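PDB 4R2F: extracellular solute-binding protein family 1 from Arthrobacter chlorophenolicus, which binds the disaccharide laminaribiose and probably delivers sugars to a membrane transporter as its extracellular solute-binding protein. Local coordinates for residues A[173-179]-A[297-301]; A[192-196]-A[248-252]; A[38-42]-A[68-72]. All blocks are in the same frame, centred on the assembly; numbering follows the deposited sequence.

How the interactions relate
Interactions 1 and 2 lie together on one side of the chain's centre, and interaction 3 on the opposite side. The centres of 1 and 2 are 16 Å apart, and the two touch directly: Leu-179 CD2 of interaction 1 packs on Phe-194 CE1 of interaction 2 at 3.8 Å. In sequence, both segments of interaction 2 fall between those of interaction 1. Interaction 3 precedes them along the chain, its centre 49 Å from that of interaction 1 and 43 Å from that of interaction 2. A glucose of the bound disaccharide lies about 9 Å from the Thr-196 side chain of interaction 2. The side chain of Tyr-72 in interaction 3 is about 13 Å from a bound glucose, so neither side chain touches the sugar.

Interaction 1: residues A[173-179]-A[297-301]; sequences PTDWASL and IAGPH
The indole of Trp-176 lies against the backbone and ring of 299-300, which line one of its faces. Gly-299 CA stands over the five-membered ring, 3.9 Å from its centroid and only 9° off the normal, and Pro-300 CD over the six-membered ring, reaching to 3.5 Å from Trp-176 CE3; both are CH-pi contacts. CG beside its own backbone N and anti to the carbonyl carbon (chi1 -71°) puts the indole flat against Gly-299 and Pro-300. Ile-297 meets it differently: its side chain crosses the indole at about a right angle, CD1 resting 3.8 Å from Trp-176 CD1 and also touching Leu-179 CD2, while CG2 turns to the carbonyl oxygen of Pro-173. The backbones themselves form a single bridge at Asp-175 and Ala-298. Ala-298 N donates almost straight to Thr-174 O (2.9 Å), and Ala-298 O takes the amide of Trp-176 at 3.2 Å, nearly along the C=O direction but with a bent N-H (136°). Asp-175 is the N-cap of helix 176-188: its OD1 accepts from Ser-178 N at 2.8 Å. Phe-240 of helix 232-246 stacks on the Trp-176 ring. Replacing Trp-176 with an alanine would probably leave Gly-299 CA and Pro-300 CD without their aromatic surface and open a gap beside Ile-297 CD1. With Ala-298 O taking the first helical amide and Asp-175 OD1 that of Ser-178, two N-H groups of the helix start are satisfied, and the helix N-terminus is likely to favour the charged carboxylate.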
loop_
_atom_site.group_PDB
_atom_site.type_symbol
_atom_site.label_atom_id
_atom_site.label_comp_id
_atom_site.label_asym_id
_atom_site.label_seq_id
_atom_site.Cartn_x
_atom_site.Cartn_y
_atom_site.Cartn_z
ATOM N N PRO A 173 4.098 -17.503 14.572
ATOM C CA PRO A 173 3.454 -16.710 15.611
ATOM C C PRO A 173 1.954 -16.554 15.426
ATOM O O PRO A 173 1.475 -16.497 14.285
ATOM C CB PRO A 173 4.118 -15.349 15.466
ATOM C CG PRO A 173 5.369 -15.608 14.755
ATOM C CD PRO A 173 5.087 -16.713 13.826
ATOM N N THR A 174 1.227 -16.484 16.545
ATOM C CA THR A 174 -0.216 -16.233 16.536
ATOM C C THR A 174 -0.544 -14.916 17.212
ATOM O O THR A 174 -1.690 -14.473 17.183
ATOM C CB THR A 174 -0.961 -17.346 17.274
ATOM O OG1 THR A 174 -0.447 -17.438 18.604
ATOM C CG2 THR A 174 -0.766 -18.681 16.563
ATOM N N ASP A 175 0.460 -14.291 17.826
ATOM C CA ASP A 175 0.261 -13.041 18.535
ATOM C C ASP A 175 1.581 -12.365 18.782
ATOM O O ASP A 175 2.631 -12.922 18.425
ATOM C CB ASP A 175 -0.506 -13.266 19.848
ATOM C CG ASP A 175 0.189 -14.235 20.820
ATOM O OD1 ASP A 175 1.386 -14.592 20.698
ATOM O OD2 ASP A 175 -0.516 -14.635 21.752
ATOM N N TRP A 176 1.537 -11.175 19.379
ATOM C CA TRP A 176 2.757 -10.371 19.570
ATOM C C TRP A 176 3.779 -11.081 20.456
ATOM O O TRP A 176 4.966 -11.077 20.157
ATOM C CB TRP A 176 2.425 -8.988 20.135
ATOM C CG TRP A 176 1.750 -8.103 19.141
ATOM C CD1 TRP A 176 1.204 -8.486 17.937
ATOM C CD2 TRP A 176 1.521 -6.696 19.248
ATOM N NE1 TRP A 176 0.689 -7.400 17.288
ATOM C CE2 TRP A 176 0.855 -6.289 18.071
ATOM C CE3 TRP A 176 1.828 -5.733 20.213
ATOM C CZ2 TRP A 176 0.487 -4.966 17.836
ATOM C CZ3 TRP A 176 1.475 -4.424 19.970
ATOM C CH2 TRP A 176 0.805 -4.053 18.794
ATOM N N ALA A 177 3.303 -11.707 21.525
ATOM C CA ALA A 177 4.169 -12.410 22.455
ATOM C C ALA A 177 4.859 -13.565 21.746
ATOM O O ALA A 177 6.048 -13.764 21.920
ATOM C CB ALA A 177 3.374 -12.912 23.663
ATOM N N SER A 178 4.129 -14.319 20.931
ATOM C CA SER A 178 4.759 -15.397 20.198
ATOM C C SER A 178 5.690 -14.856 19.069
ATOM O O SER A 178 6.706 -15.466 18.779
ATOM C CB SER A 178 3.723 -16.426 19.711
ATOM O OG SER A 178 2.796 -15.893 18.774
ATOM N N LEU A 179 5.377 -13.701 18.475
ATOM C CA LEU A 179 6.281 -13.088 17.476
ATOM C C LEU A 179 7.652 -12.783 18.088
ATOM O O LEU A 179 8.702 -13.108 17.513
ATOM C CB LEU A 179 5.651 -11.820 16.861
ATOM C CG LEU A 179 6.499 -10.874 16.004
ATOM C CD1 LEU A 179 7.189 -11.624 14.893
ATOM C CD2 LEU A 179 5.638 -9.741 15.438
ATOM N N ILE A 297 -1.956 -12.132 13.094
ATOM C CA ILE A 297 -1.708 -12.362 14.512
ATOM C C ILE A 297 -2.525 -11.407 15.363
ATOM O O ILE A 297 -2.899 -10.313 14.935
ATOM C CB ILE A 297 -0.237 -12.183 14.867
ATOM C CG1 ILE A 297 0.232 -10.740 14.604
ATOM C CG2 ILE A 297 0.606 -13.187 14.063
ATOM C CD1 ILE A 297 1.722 -10.562 14.808
ATOM N N ALA A 298 -2.767 -11.832 16.590
ATOM C CA ALA A 298 -3.551 -11.053 17.529
ATOM C C ALA A 298 -2.656 -10.149 18.347
ATOM O O ALA A 298 -1.574 -10.544 18.763
ATOM C CB ALA A 298 -4.337 -11.989 18.447
ATOM N N GLY A 299 -3.122 -8.926 18.568
ATOM C CA GLY A 299 -2.495 -8.016 19.531
ATOM C C GLY A 299 -2.714 -8.506 20.961
ATOM O O GLY A 299 -3.452 -9.478 21.197
ATOM N N PRO A 300 -2.069 -7.850 21.931
ATOM C CA PRO A 300 -2.103 -8.325 23.312
ATOM C C PRO A 300 -3.493 -8.252 23.980
ATOM O O PRO A 300 -3.707 -8.909 24.969
ATOM C CB PRO A 300 -1.087 -7.414 24.021
ATOM C CG PRO A 300 -0.996 -6.200 23.164
ATOM C CD PRO A 300 -1.218 -6.661 21.762
ATOM N N HIS A 301 -4.421 -7.489 23.410
ATOM C CA HIS A 301 -5.797 -7.436 23.871
ATOM C C HIS A 301 -6.746 -8.261 22.984
ATOM O O HIS A 301 -7.946 -8.188 23.143
ATOM C CB HIS A 301 -6.270 -5.973 23.908
ATOM C CG HIS A 301 -5.385 -5.068 24.711
ATOM N ND1 HIS A 301 -5.365 -5.073 26.089
ATOM C CD2 HIS A 301 -4.499 -4.119 24.328
ATOM C CE1 HIS A 301 -4.507 -4.166 26.520
ATOM N NE2 HIS A 301 -3.967 -3.573 25.471
#

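Interaction 2: residues A[192-196]-A[248-252]; sequences VGFAT and GVIDP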
loop_
_atom_site.group_PDB
_atom_site.type_symbol
_atom_site.label_atom_id
_atom_site.label_comp_id
_atom_site.label_asym_id
_atom_site.label_seq_id
_atom_site.Cartn_x
_atom_site.Cartn_y
_atom_site.Cartn_z
ATOM N N VAL A 192 16.500 -12.798 10.150
ATOM C CA VAL A 192 15.770 -11.613 10.577
ATOM C C VAL A 192 14.358 -12.007 10.920
ATOM O O VAL A 192 13.589 -12.458 10.073
ATOM C CB VAL A 192 15.799 -10.511 9.515
ATOM C CG1 VAL A 192 14.870 -9.365 9.902
ATOM C CG2 VAL A 192 17.227 -10.016 9.358
ATOM N N GLY A 193 14.015 -11.816 12.178
ATOM C CA GLY A 193 12.708 -12.222 12.685
ATOM C C GLY A 193 11.546 -11.334 12.302
ATOM O O GLY A 193 10.406 -11.742 12.432
ATOM N N PHE A 194 11.822 -10.108 11.854
ATOM C CA PHE A 194 10.768 -9.227 11.391
ATOM C C PHE A 194 11.364 -8.240 10.396
ATOM O O PHE A 194 11.843 -7.141 10.762
ATOM C CB PHE A 194 10.095 -8.528 12.576
ATOM C CG PHE A 194 8.691 -8.070 12.307
ATOM C CD1 PHE A 194 7.669 -8.986 12.143
ATOM C CD2 PHE A 194 8.385 -6.733 12.277
ATOM C CE1 PHE A 194 6.374 -8.573 11.912
ATOM C CE2 PHE A 194 7.093 -6.314 12.062
ATOM C CZ PHE A 194 6.086 -7.235 11.865
ATOM N N ALA A 195 11.315 -8.636 9.129
ATOM C CA ALA A 195 11.970 -7.915 8.068
ATOM C C ALA A 195 11.106 -6.747 7.680
ATOM O O ALA A 195 9.890 -6.891 7.479
ATOM C CB ALA A 195 12.199 -8.820 6.870
ATOM N N THR A 196 11.748 -5.597 7.579
ATOM C CA THR A 196 11.104 -4.373 7.131
ATOM C C THR A 196 12.185 -3.446 6.551
ATOM O O THR A 196 13.338 -3.836 6.445
ATOM C CB THR A 196 10.289 -3.717 8.258
ATOM O OG1 THR A 196 9.400 -2.753 7.693
ATOM C CG2 THR A 196 11.187 -3.041 9.271
ATOM N N GLY A 248 16.884 -7.036 18.516
ATOM C CA GLY A 248 17.471 -7.407 17.230
ATOM C C GLY A 248 16.587 -8.307 16.384
ATOM O O GLY A 248 17.070 -8.984 15.506
ATOM N N VAL A 249 15.295 -8.353 16.678
ATOM C CA VAL A 249 14.320 -9.088 15.841
ATOM C C VAL A 249 14.068 -8.293 14.560
ATOM O O VAL A 249 13.970 -8.847 13.458
ATOM C CB VAL A 249 13.016 -9.322 16.625
ATOM C CG1 VAL A 249 11.903 -9.872 15.735
ATOM C CG2 VAL A 249 13.302 -10.251 17.802
ATOM N N ILE A 250 13.946 -6.984 14.727
ATOM C CA ILE A 250 14.108 -6.073 13.616
ATOM C C ILE A 250 15.605 -5.849 13.459
ATOM O O ILE A 250 16.318 -5.611 14.441
ATOM C CB ILE A 250 13.331 -4.753 13.854
ATOM C CG1 ILE A 250 11.818 -5.033 13.744
ATOM C CG2 ILE A 250 13.763 -3.686 12.871
ATOM C CD1 ILE A 250 10.909 -3.852 14.068
ATOM N N ASP A 251 16.050 -5.928 12.211
ATOM C CA ASP A 251 17.454 -5.792 11.813
ATOM C C ASP A 251 17.858 -4.364 12.137
ATOM O O ASP A 251 17.122 -3.414 11.802
ATOM C CB ASP A 251 17.537 -6.081 10.307
ATOM C CG ASP A 251 18.951 -6.000 9.716
ATOM O OD1 ASP A 251 19.851 -5.274 10.195
ATOM O OD2 ASP A 251 19.134 -6.661 8.670
ATOM N N PRO A 252 19.005 -4.183 12.819
ATOM C CA PRO A 252 19.388 -2.824 13.184
ATOM C C PRO A 252 19.609 -1.902 11.978
ATOM O O PRO A 252 19.501 -0.676 12.127
ATOM C CB PRO A 252 20.700 -3.025 13.972
ATOM C CG PRO A 252 21.234 -4.319 13.467
ATOM C CD PRO A 252 20.006 -5.168 13.269
HETATM O O HOH W 1 16.220 -11.320 13.970
HETATM O O HOH W 2 14.153 -5.772 10.016
#
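Val-249 O receives the one direct hydrogen bond between the two loops, a weak one from Phe-194 N (3.0 Å, N-H...O 129°). Around it the two loops pack through aliphatic carbon. Val-249 CG1, swung opposite the backbone N (chi1 171°), reaches over Gly-193 to within 3.9 Å of Phe-194 CB. A side chain at Gly-193 would run into that methyl, so the close approach depends on glycine here. Phe-194 and Ile-250 lie side by side and point the same way; Ile-250 CG1 sits at the edge of the phenyl ring, near its plane, and 3.7 Å from Phe-194 O. At the other flank Val-192 CG2 touches the Asp-251 side chain, 3.9 Å from OD2. Two waters bridge the loops. One accepts from Gly-193 N and lies within hydrogen-bonding distance of Gly-248 O, 2.9 Å away. The second donates to Phe-194 O at 2.8 Å and accepts from Asp-251 N at 2.9 Å, with a weak bond from Thr-196 N as well. Gly-248 belongs to a Schellman motif that ends helix 232-246: its positive phi (72°) favours glycine and turns the chain into 249-252. The contact therefore sets the exit of that helix against the loop between helices 176-188 and 204-215. Farther out, Leu-244 of helix 232-246 touches Phe-194, Val-249 and Ile-250, and Leu-208 lies on Phe-194 and Thr-196. Asp-251 is positioned from outside the pair: OD2 is bonded by Tyr-257 OH and Gln-265 NE2, and OD1 by Ala-253 N. Backbone bonds tie Val-192 to Lys-270 and Ala-272.

Interaction 3: residues A[38-42]-A[68-72]; sequences GAIKF and SKATY
Thr-71 and Phe-42 bury the most surface here, one on each face of two neighbouring parallel strands in a larger sheet, which continues through backbone bonds from Lys-41 to Ala-95 and Val-96. Thr-71 shares its face with Lys-41, the two side chains lying alongside each other and pointing the same way. Its OG1, set between the backbone N and the carbonyl carbon (chi1 62°), comes 3.7 Å from Lys-41 CG, while CG2 swings back to Ala-39 CB at 3.9 Å. On the other face, Phe-42 runs beside Tyr-72; the rings meet rim to rim, planes at 58°, with Phe-42 CD2 3.7 Å from Tyr-72 CD1. Phe-328 and Tyr-332 of helix 322-335 also meet the Phe-42 ring, and the Tyr-72 hydroxyl is hydrogen-bonded to Asp-44 and Asn-53. Three backbone bonds fix the register: Ile-40 N to Lys-69 O is short and nearly straight (2.7 Å, 175°), Thr-71 N reaches Ile-40 O at 2.8 Å, and Phe-42 N reaches Thr-71 O at 2.9 Å. Ile-40 and Ala-70 join the aromatic pair's face. Strand 40-44, helix 50-61 and strand 70-74 form a beta-alpha-beta crossover, the kind of unit from which the alpha/beta lobes of periplasmic-type solute-binding proteins are built.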
loop_
_atom_site.group_PDB
_atom_site.type_symbol
_atom_site.label_atom_id
_atom_site.label_comp_id
_atom_site.label_asym_id
_atom_site.label_seq_id
_atom_site.Cartn_x
_atom_site.Cartn_y
_atom_site.Cartn_z
ATOM N N GLY A 38 -1.689 17.204 -27.749
ATOM C CA GLY A 38 -2.113 15.975 -28.476
ATOM C C GLY A 38 -2.203 14.758 -27.565
ATOM O O GLY A 38 -3.286 14.244 -27.314
ATOM N N ALA A 39 -1.066 14.315 -27.036
ATOM C CA ALA A 39 -0.989 13.016 -26.364
ATOM C C ALA A 39 -1.500 13.066 -24.922
ATOM O O ALA A 39 -1.285 14.043 -24.211
ATOM C CB ALA A 39 0.439 12.495 -26.387
ATOM N N ILE A 40 -2.177 12.008 -24.488
ATOM C CA ILE A 40 -2.589 11.906 -23.085
ATOM C C ILE A 40 -1.395 11.380 -22.308
ATOM O O ILE A 40 -0.948 10.273 -22.550
ATOM C CB ILE A 40 -3.833 10.988 -22.894
ATOM C CG1 ILE A 40 -5.097 11.706 -23.387
ATOM C CG2 ILE A 40 -4.012 10.542 -21.445
ATOM C CD1 ILE A 40 -5.318 13.087 -22.807
ATOM N N LYS A 41 -0.879 12.190 -21.383
ATOM C CA LYS A 41 0.194 11.737 -20.501
ATOM C C LYS A 41 -0.327 10.913 -19.338
ATOM O O LYS A 41 -1.110 11.405 -18.530
ATOM C CB LYS A 41 0.979 12.926 -19.955
ATOM C CG LYS A 41 1.766 13.652 -21.035
ATOM C CD LYS A 41 2.331 14.947 -20.496
ATOM C CE LYS A 41 3.071 15.680 -21.595
ATOM N NZ LYS A 41 3.557 16.976 -21.070
ATOM N N PHE A 42 0.158 9.678 -19.249
ATOM C CA PHE A 42 -0.149 8.776 -18.156
ATOM C C PHE A 42 1.107 8.565 -17.332
ATOM O O PHE A 42 2.129 8.110 -17.844
ATOM C CB PHE A 42 -0.637 7.462 -18.712
ATOM C CG PHE A 42 -0.954 6.421 -17.670
ATOM C CD1 PHE A 42 -1.824 6.694 -16.626
ATOM C CD2 PHE A 42 -0.430 5.149 -17.779
ATOM C CE1 PHE A 42 -2.113 5.727 -15.695
ATOM C CE2 PHE A 42 -0.734 4.165 -16.863
ATOM C CZ PHE A 42 -1.560 4.453 -15.810
ATOM N N SER A 68 -6.693 9.806 -30.510
ATOM C CA SER A 68 -5.738 10.287 -29.544
ATOM C C SER A 68 -4.810 9.151 -29.201
ATOM O O SER A 68 -5.032 8.019 -29.592
ATOM C CB SER A 68 -6.434 10.752 -28.277
ATOM O OG SER A 68 -7.173 11.925 -28.514
ATOM N N LYS A 69 -3.750 9.480 -28.490
ATOM C CA LYS A 69 -2.714 8.524 -28.117
ATOM C C LYS A 69 -2.346 8.844 -26.647
ATOM O O LYS A 69 -2.702 9.933 -26.139
ATOM C CB LYS A 69 -1.512 8.705 -29.053
ATOM C CG LYS A 69 -1.330 10.164 -29.462
ATOM C CD LYS A 69 -0.270 10.390 -30.515
ATOM C CE LYS A 69 -0.413 11.795 -31.075
ATOM N NZ LYS A 69 0.852 12.243 -31.711
ATOM N N ALA A 70 -1.637 7.922 -25.995
ATOM C CA ALA A 70 -1.177 8.084 -24.616
ATOM C C ALA A 70 0.310 7.824 -24.533
ATOM O O ALA A 70 0.809 6.926 -25.198
ATOM C CB ALA A 70 -1.896 7.102 -23.701
ATOM N N THR A 71 1.006 8.581 -23.688
ATOM C CA THR A 71 2.410 8.305 -23.395
ATOM C C THR A 71 2.498 7.768 -21.967
ATOM O O THR A 71 1.695 8.128 -21.110
ATOM C CB THR A 71 3.284 9.556 -23.613
ATOM O OG1 THR A 71 2.877 10.610 -22.730
ATOM C CG2 THR A 71 3.156 10.048 -25.055
ATOM N N TYR A 72 3.464 6.899 -21.722
ATOM C CA TYR A 72 3.664 6.296 -20.415
ATOM C C TYR A 72 4.933 6.817 -19.788
ATOM O O TYR A 72 5.973 6.860 -20.420
ATOM C CB TYR A 72 3.764 4.775 -20.567
ATOM C CG TYR A 72 3.859 3.960 -19.285
ATOM C CD1 TYR A 72 2.714 3.490 -18.656
ATOM C CD2 TYR A 72 5.087 3.599 -18.753
ATOM C CE1 TYR A 72 2.774 2.715 -17.509
ATOM C CE2 TYR A 72 5.161 2.826 -17.600
ATOM C CZ TYR A 72 3.992 2.384 -16.986
ATOM O OH TYR A 72 4.041 1.618 -15.853
#